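PDB 2QW7: carboxysome shell vertex protein CcmL from Synechocystis sp., which probably forms the pentameric vertices of the carboxysome shell, introducing curvature into the otherwise flat hexagonal layers that enclose RuBisCO. Local coordinates for residues G80-V85 / S91-R96. Sequence-based numbering, arbitrary orientation.
Sequences GIIDTV and SLYNKR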
ATOM      1  N   GLY A  80      19.062  -2.525  -5.654  1.00 23.54           N
ATOM      2  CA  GLY A  80      20.013  -3.361  -6.387  1.00 23.00           C
ATOM      3  C   GLY A  80      19.843  -3.476  -7.881  1.00 24.38           C
ATOM      4  O   GLY A  80      18.758  -3.226  -8.426  1.00 22.87           O
ATOM      5  N   ILE A  81      20.934  -3.861  -8.549  1.00 25.89           N
ATOM      6  CA  ILE A  81      20.899  -4.037 -10.010  1.00 26.32           C
ATOM      7  C   ILE A  81      20.835  -5.553 -10.246  1.00 29.77           C
ATOM      8  O   ILE A  81      21.561  -6.338  -9.599  1.00 30.97           O
ATOM      9  CB  ILE A  81      22.008  -3.320 -10.912  1.00 26.79           C
ATOM     10  CG1 ILE A  81      22.190  -1.834 -10.567  1.00 23.44           C
ATOM     11  CG2 ILE A  81      21.563  -3.377 -12.408  1.00 21.93           C
ATOM     12  CD1 ILE A  81      23.388  -1.212 -11.298  1.00 21.61           C
ATOM     13  N   ILE A  82      19.972  -5.921 -11.207  1.00 29.11           N
ATOM     14  CA  ILE A  82      19.699  -7.314 -11.476  1.00 27.54           C
ATOM     15  C   ILE A  82      20.662  -7.863 -12.503  1.00 27.51           C
ATOM     16  O   ILE A  82      20.843  -7.258 -13.554  1.00 31.23           O
ATOM     17  CB  ILE A  82      18.211  -7.539 -11.876  1.00 24.80           C
ATOM     18  CG1 ILE A  82      17.314  -6.983 -10.789  1.00 21.57           C
ATOM     19  CG2 ILE A  82      17.868  -9.061 -12.025  1.00 15.38           C
ATOM     20  CD1 ILE A  82      15.961  -6.804 -11.234  1.00 26.67           C
ATOM     21  N   ASP A  83      21.314  -8.984 -12.196  1.00 28.33           N
ATOM     22  CA  ASP A  83      22.251  -9.620 -13.179  1.00 29.18           C
ATOM     23  C   ASP A  83      21.397 -10.651 -13.988  1.00 29.49           C
ATOM     24  O   ASP A  83      21.265 -10.610 -15.230  1.00 27.05           O
ATOM     25  CB  ASP A  83      23.509 -10.226 -12.537  1.00 22.41           C
ATOM     26  CG  ASP A  83      24.116  -9.352 -11.321  1.00 30.01           C
ATOM     27  OD1 ASP A  83      23.378  -8.835 -10.415  1.00 37.16           O
ATOM     28  OD2 ASP A  83      25.352  -9.190 -11.208  1.00 11.37           O
ATOM     29  N   THR A  84      20.696 -11.507 -13.250  1.00 30.20           N
ATOM     30  CA  THR A  84      19.846 -12.530 -13.860  1.00 28.79           C
ATOM     31  C   THR A  84      18.549 -12.830 -13.094  1.00 28.85           C
ATOM     32  O   THR A  84      18.480 -12.772 -11.830  1.00 25.24           O
ATOM     33  CB  THR A  84      20.604 -13.878 -14.020  1.00 34.96           C
ATOM     34  OG1 THR A  84      21.296 -14.241 -12.795  1.00 31.80           O
ATOM     35  CG2 THR A  84      21.587 -13.798 -15.195  1.00 36.75           C
ATOM     36  N   VAL A  85      17.540 -13.124 -13.915  1.00 29.96           N
ATOM     37  CA  VAL A  85      16.243 -13.625 -13.469  1.00 31.49           C
ATOM     38  C   VAL A  85      16.067 -15.013 -14.088  1.00 34.48           C
ATOM     39  O   VAL A  85      15.845 -15.127 -15.297  1.00 35.49           O
ATOM     40  CB  VAL A  85      15.010 -12.877 -13.985  1.00 29.23           C
ATOM     41  CG1 VAL A  85      13.799 -13.508 -13.345  1.00 30.23           C
ATOM     42  CG2 VAL A  85      15.075 -11.392 -13.716  1.00 25.44           C
ATOM     43  N   SER A  91      16.570 -18.815 -18.219  1.00 48.47           N
ATOM     44  CA  SER A  91      16.810 -17.407 -17.864  1.00 46.86           C
ATOM     45  C   SER A  91      15.806 -16.488 -18.572  1.00 47.28           C
ATOM     46  O   SER A  91      15.575 -16.586 -19.792  1.00 48.34           O
ATOM     47  CB  SER A  91      18.239 -16.936 -18.114  1.00 46.05           C
ATOM     48  OG  SER A  91      19.138 -17.443 -17.141  1.00 43.71           O
ATOM     49  N   LEU A  92      15.166 -15.633 -17.784  1.00 45.61           N
ATOM     50  CA  LEU A  92      14.216 -14.653 -18.342  1.00 44.74           C
ATOM     51  C   LEU A  92      14.983 -13.364 -18.644  1.00 44.18           C
ATOM     52  O   LEU A  92      14.637 -12.578 -19.521  1.00 43.53           O
ATOM     53  CB  LEU A  92      13.000 -14.476 -17.428  1.00 43.88           C
ATOM     54  CG  LEU A  92      11.928 -13.409 -17.624  1.00 42.54           C
ATOM     55  CD1 LEU A  92      12.411 -12.097 -17.045  1.00 41.68           C
ATOM     56  CD2 LEU A  92      11.454 -13.287 -19.084  1.00 46.94           C
ATOM     57  N   TYR A  93      16.080 -13.198 -17.918  1.00 41.93           N
ATOM     58  CA  TYR A  93      16.935 -12.056 -18.079  1.00 40.79           C
ATOM     59  C   TYR A  93      18.356 -12.357 -17.655  1.00 42.34           C
ATOM     60  O   TYR A  93      18.578 -13.013 -16.644  1.00 42.29           O
ATOM     61  CB  TYR A  93      16.409 -10.922 -17.215  1.00 32.87           C
ATOM     62  CG  TYR A  93      17.209  -9.682 -17.372  1.00 31.68           C
ATOM     63  CD1 TYR A  93      18.080  -9.222 -16.337  1.00 29.80           C
ATOM     64  CD2 TYR A  93      17.147  -8.994 -18.584  1.00 27.80           C
ATOM     65  CE1 TYR A  93      18.820  -8.066 -16.521  1.00 29.75           C
ATOM     66  CE2 TYR A  93      17.877  -7.863 -18.791  1.00 31.49           C
ATOM     67  CZ  TYR A  93      18.709  -7.393 -17.777  1.00 33.34           C
ATOM     68  OH  TYR A  93      19.384  -6.234 -18.107  1.00 34.81           O
ATOM     69  N   ASN A  94      19.297 -11.875 -18.468  1.00 44.07           N
ATOM     70  CA  ASN A  94      20.723 -11.995 -18.230  1.00 45.18           C
ATOM     71  C   ASN A  94      21.274 -10.655 -18.673  1.00 45.65           C
ATOM     72  O   ASN A  94      21.141 -10.350 -19.873  1.00 46.49           O
ATOM     73  CB  ASN A  94      21.411 -13.014 -19.164  1.00 46.27           C
ATOM     74  CG  ASN A  94      20.561 -14.220 -19.533  1.00 45.05           C
ATOM     75  OD1 ASN A  94      21.121 -15.265 -19.811  1.00 51.13           O
ATOM     76  ND2 ASN A  94      19.247 -14.083 -19.598  1.00 48.07           N
ATOM     77  N   LYS A  95      21.924  -9.900 -17.776  1.00 45.25           N
ATOM     78  CA  LYS A  95      22.423  -8.562 -18.163  1.00 46.70           C
ATOM     79  C   LYS A  95      23.525  -8.598 -19.225  1.00 49.27           C
ATOM     80  O   LYS A  95      23.685  -7.637 -19.979  1.00 51.39           O
ATOM     81  CB  LYS A  95      22.808  -7.676 -16.975  1.00 42.42           C
ATOM     82  CG  LYS A  95      24.023  -8.074 -16.225  1.00 40.96           C
ATOM     83  CD  LYS A  95      24.343  -6.972 -15.261  1.00 38.99           C
ATOM     84  CE  LYS A  95      25.313  -7.437 -14.255  1.00 34.57           C
ATOM     85  NZ  LYS A  95      26.637  -7.675 -14.838  1.00 35.63           N
ATOM     86  N   ARG A  96      24.229  -9.725 -19.303  1.00 49.13           N
ATOM     87  CA  ARG A  96      25.280  -9.954 -20.285  1.00 51.46           C
ATOM     88  C   ARG A  96      24.702 -10.653 -21.511  1.00 47.81           C
ATOM     89  O   ARG A  96      23.781 -10.130 -22.139  1.00 40.35           O
ATOM     90  CB  ARG A  96      26.388 -10.788 -19.639  1.00 54.95           C
ATOM     91  CG  ARG A  96      26.951 -10.137 -18.326  1.00 57.80           C
ATOM     92  CD  ARG A  96      27.931 -11.041 -17.551  1.00 58.60           C
ATOM     93  NE  ARG A  96      27.289 -12.196 -16.923  1.00 59.89           N
ATOM     94  CZ  ARG A  96      26.759 -12.194 -15.700  1.00 63.08           C
ATOM     95  NH1 ARG A  96      26.788 -11.094 -14.954  1.00 63.76           N
ATOM     96  NH2 ARG A  96      26.190 -13.297 -15.215  1.00 62.86           N
TER
HETATM   97  O   HOH W   1      20.639  -5.701 -15.737  1.00 19.45           O
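A C-terminal beta hairpin with a classic bulge pairs Val-85 with both Leu-92 and Tyr-93. The carbonyl of Val-85 is gripped twice: Leu-92 N donates nearly in line with the C=O bond (N to Val-85 O 2.6 Å), while Tyr-93 N, farther off at 3.3 Å, uses a lone pair of the same Val-85 O. Val-85 N returns a bond to Tyr-93 O, and beyond the non-hydrogen-bonded pair Thr-84/Asn-94, Lys-95 N donates to Asp-83 O (2.7 Å), where the chain turns a corner at Asp-83.

With CG anti to the backbone N (chi1 -178°), the Tyr-93 ring runs back along the hairpin toward Ile-82. Its CB packs on Val-85 CG2 at 3.8 Å, the two side chains crossing at about a right angle, and its CD1 reaches Ile-82 CG2. Ile-82 O lies at the ring edge, where one water bridges it to Tyr-93 OH, 2.7 Å from each oxygen. Trp-54 stacks on the Tyr-93 ring and also touches Val-85 and Leu-92, tying the hairpin to strand 54-59.

Lys-95 runs alongside Asp-83, its CE 3.5 Å from Asp-83 OD2. Its NZ and Arg-96 NH1 stay beyond salt-bridge range of that oxygen, so any attraction is probably long-range; the carboxylate is held instead from outside the hairpin, OD1 by Thr-13 N of a neighbouring subunit. Thr-84 and Val-85 also join a strand of that subunit in an antiparallel ladder. The arrangement is thus a bulged antiparallel hairpin whose strand 76-86 carries the sheet on across the subunit interface of the CcmL pentamer.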